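PDB 5H0Q: lipid binding protein from Grifola frondosa, which probably binds membrane lipid domains of sphingomyelin and cholesterol, for which it has been used as a specific probe. Local coordinates for residues V5-Q10 against I94-W99; S139-V144 against T188-T193; V63-A68 against T100-T105. All blocks are in the same frame, centred on the assembly; numbering follows the deposited sequence.

Interaction 1: V5-Q10 against I94-W99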
loop_
_atom_site.group_PDB
_atom_site.type_symbol
_atom_site.label_atom_id
_atom_site.label_comp_id
_atom_site.label_asym_id
_atom_site.label_seq_id
_atom_site.Cartn_x
_atom_site.Cartn_y
_atom_site.Cartn_z
ATOM N N VAL A 5 -7.471 3.472 14.344
ATOM C CA VAL A 5 -8.768 4.136 14.405
ATOM C C VAL A 5 -8.893 5.069 13.210
ATOM O O VAL A 5 -7.917 5.708 12.792
ATOM C CB VAL A 5 -8.943 4.916 15.722
ATOM C CG1 VAL A 5 -10.369 5.431 15.839
ATOM C CG2 VAL A 5 -8.590 4.059 16.905
ATOM N N GLU A 6 -10.097 5.150 12.654
ATOM C CA GLU A 6 -10.332 6.062 11.544
ATOM C C GLU A 6 -10.293 7.518 12.014
ATOM O O GLU A 6 -10.978 7.893 12.963
ATOM C CB GLU A 6 -11.670 5.739 10.880
ATOM C CG GLU A 6 -11.944 6.586 9.627
ATOM C CD GLU A 6 -12.986 5.974 8.718
ATOM O OE1 GLU A 6 -13.373 6.657 7.754
ATOM O OE2 GLU A 6 -13.403 4.822 8.947
ATOM N N ILE A 7 -9.507 8.339 11.320
ATOM C CA ILE A 7 -9.276 9.731 11.678
ATOM C C ILE A 7 -10.155 10.556 10.746
ATOM O O ILE A 7 -9.825 10.743 9.577
ATOM C CB ILE A 7 -7.796 10.102 11.569
ATOM C CG1 ILE A 7 -7.001 9.264 12.589
ATOM C CG2 ILE A 7 -7.592 11.578 11.817
ATOM C CD1 ILE A 7 -5.520 9.426 12.471
ATOM N N ASP A 8 -11.309 10.966 11.263
ATOM C CA ASP A 8 -12.304 11.687 10.467
ATOM C C ASP A 8 -12.683 12.985 11.165
ATOM O O ASP A 8 -11.991 13.435 12.081
ATOM C CB ASP A 8 -13.540 10.816 10.249
ATOM C CG ASP A 8 -14.098 10.252 11.541
ATOM O OD1 ASP A 8 -13.732 10.728 12.648
ATOM O OD2 ASP A 8 -14.942 9.333 11.461
ATOM N N GLU A 9 -13.772 13.635 10.726
ATOM C CA GLU A 9 -14.094 14.934 11.308
ATOM C C GLU A 9 -14.301 14.838 12.812
ATOM O O GLU A 9 -13.852 15.709 13.564
ATOM C CB GLU A 9 -15.348 15.536 10.642
ATOM C CG GLU A 9 -15.789 16.834 11.293
ATOM C CD GLU A 9 -17.005 17.475 10.625
ATOM O OE1 GLU A 9 -17.384 16.997 9.546
ATOM O OE2 GLU A 9 -17.542 18.444 11.204
ATOM N N GLN A 10 -14.995 13.799 13.273
ATOM C CA GLN A 10 -15.305 13.703 14.697
ATOM C C GLN A 10 -14.044 13.527 15.537
ATOM O O GLN A 10 -13.967 14.035 16.661
ATOM C CB GLN A 10 -16.272 12.548 14.942
ATOM C CG GLN A 10 -17.696 12.883 14.596
ATOM C CD GLN A 10 -18.280 13.923 15.531
ATOM O OE1 GLN A 10 -18.134 13.827 16.750
ATOM N NE2 GLN A 10 -18.934 14.931 14.966
ATOM N N ILE A 94 -10.135 1.095 3.581
ATOM C CA ILE A 94 -9.159 1.497 4.582
ATOM C C ILE A 94 -9.438 2.953 4.948
ATOM O O ILE A 94 -9.334 3.842 4.090
ATOM C CB ILE A 94 -7.719 1.335 4.076
ATOM C CG1 ILE A 94 -7.485 -0.081 3.505
ATOM C CG2 ILE A 94 -6.763 1.667 5.211
ATOM C CD1 ILE A 94 -6.219 -0.211 2.773
ATOM N N GLY A 95 -9.815 3.205 6.194
ATOM C CA GLY A 95 -10.047 4.574 6.604
ATOM C C GLY A 95 -8.762 5.368 6.709
ATOM O O GLY A 95 -7.656 4.823 6.825
ATOM N N ASN A 96 -8.908 6.696 6.681
ATOM C CA ASN A 96 -7.787 7.553 6.981
ATOM C C ASN A 96 -7.300 7.188 8.377
ATOM O O ASN A 96 -8.113 7.006 9.283
ATOM C CB ASN A 96 -8.251 9.006 6.911
ATOM C CG ASN A 96 -7.153 9.989 7.136
ATOM O OD1 ASN A 96 -6.132 9.963 6.465
ATOM N ND2 ASN A 96 -7.360 10.884 8.079
ATOM N N GLY A 97 -5.982 7.092 8.553
ATOM C CA GLY A 97 -5.413 6.683 9.828
ATOM C C GLY A 97 -5.382 5.194 10.066
ATOM O O GLY A 97 -4.965 4.771 11.154
ATOM N N GLN A 98 -5.802 4.386 9.107
ATOM C CA GLN A 98 -5.806 2.944 9.254
ATOM C C GLN A 98 -4.742 2.292 8.382
ATOM O O GLN A 98 -4.309 2.837 7.364
ATOM C CB GLN A 98 -7.181 2.357 8.941
ATOM C CG GLN A 98 -8.209 2.851 9.934
ATOM C CD GLN A 98 -9.529 2.164 9.804
ATOM O OE1 GLN A 98 -10.067 2.065 8.718
ATOM N NE2 GLN A 98 -10.048 1.640 10.912
ATOM N N TRP A 99 -4.293 1.127 8.848
ATOM C CA TRP A 99 -3.388 0.223 8.143
ATOM C C TRP A 99 -4.123 -1.025 7.674
ATOM O O TRP A 99 -5.063 -1.492 8.330
ATOM C CB TRP A 99 -2.262 -0.291 9.069
ATOM C CG TRP A 99 -1.328 0.706 9.652
ATOM C CD1 TRP A 99 -1.516 1.458 10.763
ATOM C CD2 TRP A 99 -0.033 1.035 9.146
ATOM N NE1 TRP A 99 -0.407 2.242 10.992
ATOM C CE2 TRP A 99 0.513 2.002 10.004
ATOM C CE3 TRP A 99 0.714 0.605 8.038
ATOM C CZ2 TRP A 99 1.778 2.543 9.806
ATOM C CZ3 TRP A 99 1.965 1.145 7.839
ATOM C CH2 TRP A 99 2.479 2.105 8.717
HETATM O O HOH W 1 -11.382 8.019 6.453
HETATM O O HOH W 2 -12.653 1.569 8.952
#
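Gly95 packs its CA against the carboxylate end of Glu6, with Gly95 CA 3.9 Å from Glu6 CD. Glu6 CG is anti to the backbone N (chi1 -175°), and the rest of the chain runs extended past the glycine. Glu6 OE1 also forms a salt bridge with Arg93. Asn96 comes next and grips Ile7 from both ends of its backbone. Ile7 N donates to Asn96 O at 2.8 Å, approaching from above the carbonyl plane. The same Asn96 O meets Glu6 CA in a CA-H...O contact. In return Asn96 ND2 donates to Ile7 O at 2.9 Å; this bond is almost straight (177°), and Ile7 O lies in the plane of the amide. The amide is held further by Met29 O at ND2 and by Gly70 N at OD1. Water 1 donates to Glu6 OE1 and accepts from Asn96 N. Gly95 to Gln98 is a type II beta turn, closed by Gln98 N donating to Gly95 O. It links strand 93-94 of one sheet to strand 99-105 of the other, and the N-terminal segment packs against it. Gly97 takes a positive phi in this turn, and its CA meets Ile7 CD1 at 3.8 Å. Gln98 OE1 accepts from Gly95 N on a lone pair in its carbonyl plane, while NE2 reaches Gly4 O. Water 2 donates to Gln98 OE1 at 2.6 Å and more weakly to Glu6 OE2.

Interaction 2: S139-V144 against T188-T193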
loop_
_atom_site.group_PDB
_atom_site.type_symbol
_atom_site.label_atom_id
_atom_site.label_comp_id
_atom_site.label_asym_id
_atom_site.label_seq_id
_atom_site.Cartn_x
_atom_site.Cartn_y
_atom_site.Cartn_z
ATOM N N SER A 139 20.331 -12.260 -8.706
ATOM C CA SER A 139 21.138 -11.291 -9.435
ATOM C C SER A 139 20.415 -9.955 -9.557
ATOM O O SER A 139 21.053 -8.923 -9.810
ATOM C CB SER A 139 21.489 -11.840 -10.818
ATOM O OG SER A 139 22.367 -12.952 -10.716
ATOM N N TRP A 140 19.105 -9.949 -9.356
ATOM C CA TRP A 140 18.285 -8.747 -9.417
ATOM C C TRP A 140 17.767 -8.397 -8.024
ATOM O O TRP A 140 17.801 -9.206 -7.094
ATOM C CB TRP A 140 17.124 -8.951 -10.400
ATOM C CG TRP A 140 17.556 -9.503 -11.734
ATOM C CD1 TRP A 140 17.629 -10.821 -12.091
ATOM C CD2 TRP A 140 17.983 -8.755 -12.884
ATOM N NE1 TRP A 140 18.065 -10.938 -13.387
ATOM C CE2 TRP A 140 18.293 -9.688 -13.896
ATOM C CE3 TRP A 140 18.132 -7.392 -13.156
ATOM C CZ2 TRP A 140 18.739 -9.301 -15.162
ATOM C CZ3 TRP A 140 18.580 -7.010 -14.416
ATOM C CH2 TRP A 140 18.880 -7.963 -15.399
ATOM N N ASP A 141 17.274 -7.170 -7.886
ATOM C CA ASP A 141 16.860 -6.645 -6.596
ATOM C C ASP A 141 15.347 -6.630 -6.480
ATOM O O ASP A 141 14.620 -6.550 -7.481
ATOM C CB ASP A 141 17.382 -5.224 -6.390
ATOM C CG ASP A 141 18.862 -5.112 -6.622
ATOM O OD1 ASP A 141 19.576 -6.078 -6.294
ATOM O OD2 ASP A 141 19.301 -4.060 -7.130
ATOM N N SER A 142 14.886 -6.669 -5.231
ATOM C CA SER A 142 13.487 -6.382 -4.937
ATOM C C SER A 142 13.116 -4.985 -5.412
ATOM O O SER A 142 13.900 -4.035 -5.278
ATOM C CB SER A 142 13.228 -6.481 -3.444
ATOM O OG SER A 142 13.739 -7.700 -2.908
ATOM N N GLN A 143 11.887 -4.861 -5.927
ATOM C CA GLN A 143 11.394 -3.620 -6.525
ATOM C C GLN A 143 10.029 -3.252 -5.969
ATOM O O GLN A 143 9.222 -4.121 -5.620
ATOM C CB GLN A 143 11.297 -3.729 -8.063
ATOM C CG GLN A 143 12.622 -4.076 -8.750
ATOM C CD GLN A 143 13.687 -3.022 -8.537
ATOM O OE1 GLN A 143 13.400 -1.821 -8.511
ATOM N NE2 GLN A 143 14.929 -3.462 -8.399
ATOM N N VAL A 144 9.747 -1.940 -5.955
ATOM C CA VAL A 144 8.458 -1.409 -5.530
ATOM C C VAL A 144 8.123 -0.223 -6.429
ATOM O O VAL A 144 9.017 0.460 -6.926
ATOM C CB VAL A 144 8.477 -0.996 -4.045
ATOM C CG1 VAL A 144 9.419 0.156 -3.832
ATOM C CG2 VAL A 144 7.102 -0.683 -3.540
ATOM N N THR A 188 10.595 -1.096 -0.083
ATOM C CA THR A 188 10.747 -2.536 0.062
ATOM C C THR A 188 12.140 -2.827 0.591
ATOM O O THR A 188 13.099 -2.125 0.275
ATOM C CB THR A 188 10.535 -3.280 -1.271
ATOM O OG1 THR A 188 10.534 -4.697 -1.057
ATOM C CG2 THR A 188 11.586 -2.932 -2.255
ATOM N N GLY A 189 12.237 -3.876 1.395
ATOM C CA GLY A 189 13.527 -4.468 1.646
ATOM C C GLY A 189 14.029 -5.175 0.405
ATOM O O GLY A 189 13.267 -5.503 -0.501
ATOM N N ASN A 190 15.338 -5.386 0.338
ATOM C CA ASN A 190 15.930 -6.126 -0.768
ATOM C C ASN A 190 16.292 -7.514 -0.244
ATOM O O ASN A 190 17.435 -7.778 0.114
ATOM C CB ASN A 190 17.131 -5.417 -1.310
ATOM C CG ASN A 190 17.609 -6.018 -2.612
ATOM O OD1 ASN A 190 16.893 -6.798 -3.238
ATOM N ND2 ASN A 190 18.800 -5.646 -3.038
ATOM N N GLU A 191 15.305 -8.402 -0.213
ATOM C CA GLU A 191 15.519 -9.773 0.238
ATOM C C GLU A 191 14.372 -10.638 -0.268
ATOM O O GLU A 191 13.331 -10.136 -0.719
ATOM C CB GLU A 191 15.639 -9.842 1.762
ATOM C CG GLU A 191 14.452 -9.293 2.527
ATOM C CD GLU A 191 14.592 -9.463 4.031
ATOM O OE1 GLU A 191 15.099 -10.519 4.470
ATOM O OE2 GLU A 191 14.198 -8.544 4.779
ATOM N N THR A 192 14.577 -11.959 -0.182
ATOM C CA THR A 192 13.603 -12.894 -0.734
ATOM C C THR A 192 12.261 -12.801 -0.024
ATOM O O THR A 192 11.212 -12.959 -0.663
ATOM C CB THR A 192 14.125 -14.336 -0.681
ATOM O OG1 THR A 192 14.458 -14.717 0.662
ATOM C CG2 THR A 192 15.347 -14.486 -1.565
ATOM N N THR A 193 12.262 -12.591 1.294
ATOM C CA THR A 193 11.015 -12.404 2.037
ATOM C C THR A 193 11.045 -10.975 2.579
ATOM O O THR A 193 11.550 -10.716 3.671
ATOM C CB THR A 193 10.836 -13.467 3.141
ATOM O OG1 THR A 193 12.039 -13.611 3.893
ATOM C CG2 THR A 193 10.547 -14.784 2.523
HETATM O O HOH W 3 9.560 -6.171 -3.403
#
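Asn190 and Ser142 join the two sheets of a beta sandwich at one end. Ser142 leads into strand 143-150, at the edge of the antiparallel sheet. Asn190 sits in the loop between strands 182-188 and 193-201 of the mixed sheet. Asn190 CG is anti to the backbone N (chi1 -169°), and the amide reaches across to the other segment. Its OD1 accepts from Ser142 N at 2.8 Å, with the donor well above the carbonyl plane. Its ND2 makes a weak bond to Asp141 OD1 at 3.4 Å. The amide and carboxylate planes stand 78° apart. Ser142 CB points at the loop and comes within 3.1 Å of Gly189 O. Ser142 OG accepts a weak, bent bond from Glu191 N, and its stronger partner is Asn134 OD1. Further along, the side chains of Val144 and Thr188 pass one another, running opposite ways, with Val144 CB 4.1 Å from Thr188 CG2. Thr188 OG1 is anti to its backbone N and donates to Gly189 O. Water 3 adds a bridge, donating to Thr188 OG1 at 2.9 Å and to Gln143 O at 3.0 Å.

Interaction 3: V63-A68 against T100-T105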
loop_
_atom_site.group_PDB
_atom_site.type_symbol
_atom_site.label_atom_id
_atom_site.label_comp_id
_atom_site.label_asym_id
_atom_site.label_seq_id
_atom_site.Cartn_x
_atom_site.Cartn_y
_atom_site.Cartn_z
ATOM N N VAL A 63 3.248 -6.939 3.051
ATOM C CA VAL A 63 2.889 -5.574 2.677
ATOM C C VAL A 63 2.085 -4.931 3.783
ATOM O O VAL A 63 1.069 -5.489 4.213
ATOM C CB VAL A 63 2.076 -5.532 1.377
ATOM C CG1 VAL A 63 1.726 -4.082 1.045
ATOM C CG2 VAL A 63 2.845 -6.166 0.242
ATOM N N ARG A 64 2.526 -3.757 4.243
ATOM C CA ARG A 64 1.699 -2.918 5.104
ATOM C C ARG A 64 1.362 -1.640 4.341
ATOM O O ARG A 64 2.220 -1.065 3.668
ATOM C CB ARG A 64 2.376 -2.609 6.431
ATOM C CG ARG A 64 3.660 -1.790 6.404
ATOM C CD ARG A 64 4.136 -1.517 7.846
ATOM N NE ARG A 64 5.271 -0.602 7.889
ATOM C CZ ARG A 64 6.547 -0.943 7.972
ATOM N NH1 ARG A 64 6.915 -2.218 8.077
ATOM N NH2 ARG A 64 7.465 0.012 7.962
ATOM N N VAL A 65 0.130 -1.169 4.501
ATOM C CA VAL A 65 -0.398 -0.010 3.772
ATOM C C VAL A 65 -0.977 0.948 4.792
ATOM O O VAL A 65 -1.839 0.543 5.575
ATOM C CB VAL A 65 -1.500 -0.436 2.789
ATOM C CG1 VAL A 65 -2.059 0.783 2.076
ATOM C CG2 VAL A 65 -1.000 -1.493 1.844
ATOM N N TYR A 66 -0.558 2.225 4.759
ATOM C CA TYR A 66 -1.086 3.247 5.654
ATOM C C TYR A 66 -1.780 4.309 4.816
ATOM O O TYR A 66 -1.160 4.894 3.921
ATOM C CB TYR A 66 -0.006 3.911 6.519
ATOM C CG TYR A 66 -0.561 4.802 7.588
ATOM C CD1 TYR A 66 -1.413 4.298 8.554
ATOM C CD2 TYR A 66 -0.251 6.163 7.626
ATOM C CE1 TYR A 66 -1.907 5.108 9.564
ATOM C CE2 TYR A 66 -0.746 6.971 8.626
ATOM C CZ TYR A 66 -1.579 6.444 9.572
ATOM O OH TYR A 66 -2.064 7.213 10.584
ATOM N N ASN A 67 -3.040 4.584 5.135
ATOM C CA ASN A 67 -3.819 5.622 4.451
ATOM C C ASN A 67 -3.806 6.886 5.290
ATOM O O ASN A 67 -4.439 6.941 6.348
ATOM C CB ASN A 67 -5.244 5.148 4.205
ATOM C CG ASN A 67 -6.114 6.243 3.591
ATOM O OD1 ASN A 67 -5.594 7.234 3.102
ATOM N ND2 ASN A 67 -7.418 6.082 3.678
ATOM N N ALA A 68 -3.076 7.902 4.816
ATOM C CA ALA A 68 -3.052 9.234 5.409
ATOM C C ALA A 68 -3.547 10.285 4.415
ATOM O O ALA A 68 -3.071 11.415 4.444
ATOM C CB ALA A 68 -1.644 9.585 5.891
ATOM N N THR A 100 -3.653 -1.611 6.567
ATOM C CA THR A 100 -3.918 -3.014 6.321
ATOM C C THR A 100 -2.606 -3.735 6.026
ATOM O O THR A 100 -1.586 -3.121 5.703
ATOM C CB THR A 100 -4.928 -3.209 5.205
ATOM O OG1 THR A 100 -5.378 -4.562 5.227
ATOM C CG2 THR A 100 -4.349 -2.866 3.840
ATOM N N VAL A 101 -2.634 -5.055 6.192
ATOM C CA VAL A 101 -1.462 -5.901 6.007
ATOM C C VAL A 101 -1.885 -7.134 5.236
ATOM O O VAL A 101 -2.930 -7.729 5.519
ATOM C CB VAL A 101 -0.833 -6.309 7.356
ATOM C CG1 VAL A 101 0.352 -7.244 7.133
ATOM C CG2 VAL A 101 -0.408 -5.063 8.116
ATOM N N PHE A 102 -1.057 -7.548 4.287
ATOM C CA PHE A 102 -1.308 -8.797 3.594
ATOM C C PHE A 102 0.008 -9.361 3.088
ATOM O O PHE A 102 1.028 -8.669 3.040
ATOM C CB PHE A 102 -2.301 -8.600 2.436
ATOM C CG PHE A 102 -1.807 -7.676 1.337
ATOM C CD1 PHE A 102 -1.061 -8.167 0.280
ATOM C CD2 PHE A 102 -2.112 -6.331 1.352
ATOM C CE1 PHE A 102 -0.602 -7.324 -0.724
ATOM C CE2 PHE A 102 -1.681 -5.489 0.342
ATOM C CZ PHE A 102 -0.919 -5.993 -0.695
ATOM N N ILE A 103 -0.028 -10.637 2.719
ATOM C CA ILE A 103 1.109 -11.295 2.111
ATOM C C ILE A 103 0.792 -11.593 0.654
ATOM O O ILE A 103 -0.345 -11.873 0.278
ATOM C CB ILE A 103 1.495 -12.576 2.894
ATOM C CG1 ILE A 103 2.780 -13.189 2.333
ATOM C CG2 ILE A 103 0.393 -13.608 2.863
ATOM C CD1 ILE A 103 3.335 -14.336 3.153
ATOM N N HIS A 104 1.824 -11.541 -0.164
ATOM C CA HIS A 104 1.773 -12.065 -1.521
ATOM C C HIS A 104 3.010 -12.921 -1.706
ATOM O O HIS A 104 4.106 -12.489 -1.347
ATOM C CB HIS A 104 1.729 -10.924 -2.547
ATOM C CG HIS A 104 1.335 -11.370 -3.912
ATOM N ND1 HIS A 104 2.246 -11.801 -4.849
ATOM C CD2 HIS A 104 0.117 -11.446 -4.510
ATOM C CE1 HIS A 104 1.612 -12.106 -5.971
ATOM N NE2 HIS A 104 0.319 -11.910 -5.788
ATOM N N THR A 105 2.845 -14.123 -2.238
ATOM C CA THR A 105 3.948 -15.068 -2.321
ATOM C C THR A 105 4.101 -15.590 -3.735
ATOM O O THR A 105 3.187 -15.509 -4.552
ATOM C CB THR A 105 3.754 -16.285 -1.399
ATOM O OG1 THR A 105 2.786 -17.184 -1.960
ATOM C CG2 THR A 105 3.298 -15.862 -0.040
#
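Val63 and Phe102 form a hydrogen-bonded antiparallel pair, and Val65 and Thr100 form the next one. Val63 N donates to Phe102 O at 2.8 Å, and Phe102 N returns a bond to Val63 O. Val65 N donates to Thr100 O at 2.9 Å, answered by Thr100 N to Val65 O. Arg64 and Val101 between them are a non-hydrogen-bonded pair, with CA atoms 4.4 Å apart. The axes of the two strand segments run at 158° to each other.

Two CA-H...O contacts supplement these bonds. Val101 CA meets Val63 O at 3.1 Å, and Arg64 CA meets Thr100 O at 3.3 Å. Both acceptors also take a backbone N-H.

The apolar contacts centre on the Phe102 ring. Phe102 CG sits in the crowded position between the backbone N and the carbonyl carbon (chi1 63°), and the ring lies alongside Val63. Val63 CB lies over one ring face in a CH-pi contact, 3.8 Å from the Phe102 ring centroid and offset toward the rim near CZ. Val63 CG1 and CG2 reach CE2 and CE1. Val65 and Thr100 also lie side by side, with Val65 CB 3.9 Å from Thr100 CG2. On the other face of the sheet, Arg64 CB touches Val101 CG2 at 4.1 Å.

Polar ends find partners outside the pair. Thr100 OG1 bonds to Met1 O. Arg64 reaches Gln48 OE1 and makes a salt bridge with Glu197.

The contact lies near the middle of a beta sandwich, consistent with an actinoporin-like fold. Val65, Thr100 and Phe102 face strand 114-121 of the other sheet. Arg64 and Val101 face helix 41-55. Strand 193-201 runs parallel to strand 60-68 and pairs with it.

Overall arrangement
From the N terminus, interaction 1 comes first. It closes a long loop from 5-10 to the turn at 94-99 and ties the N-terminal segment to the link between the two sheets. Interaction 3 opens inside that loop and closes just beyond it, at 100-105, so the two cross. They touch directly: Gly97 N lies 2.7 Å from Asn67 O, probably a hydrogen bond, and Trp99 packs on Tyr66. Interaction 2 follows in series, closing the loop from 139-144 to 188-193 and joining the edge of the antiparallel sheet to the mixed sheet at the far end. Its centre is about 30 Å from that of interaction 1, on the opposite side of the chain's centre. Interaction 3 lies near that centre.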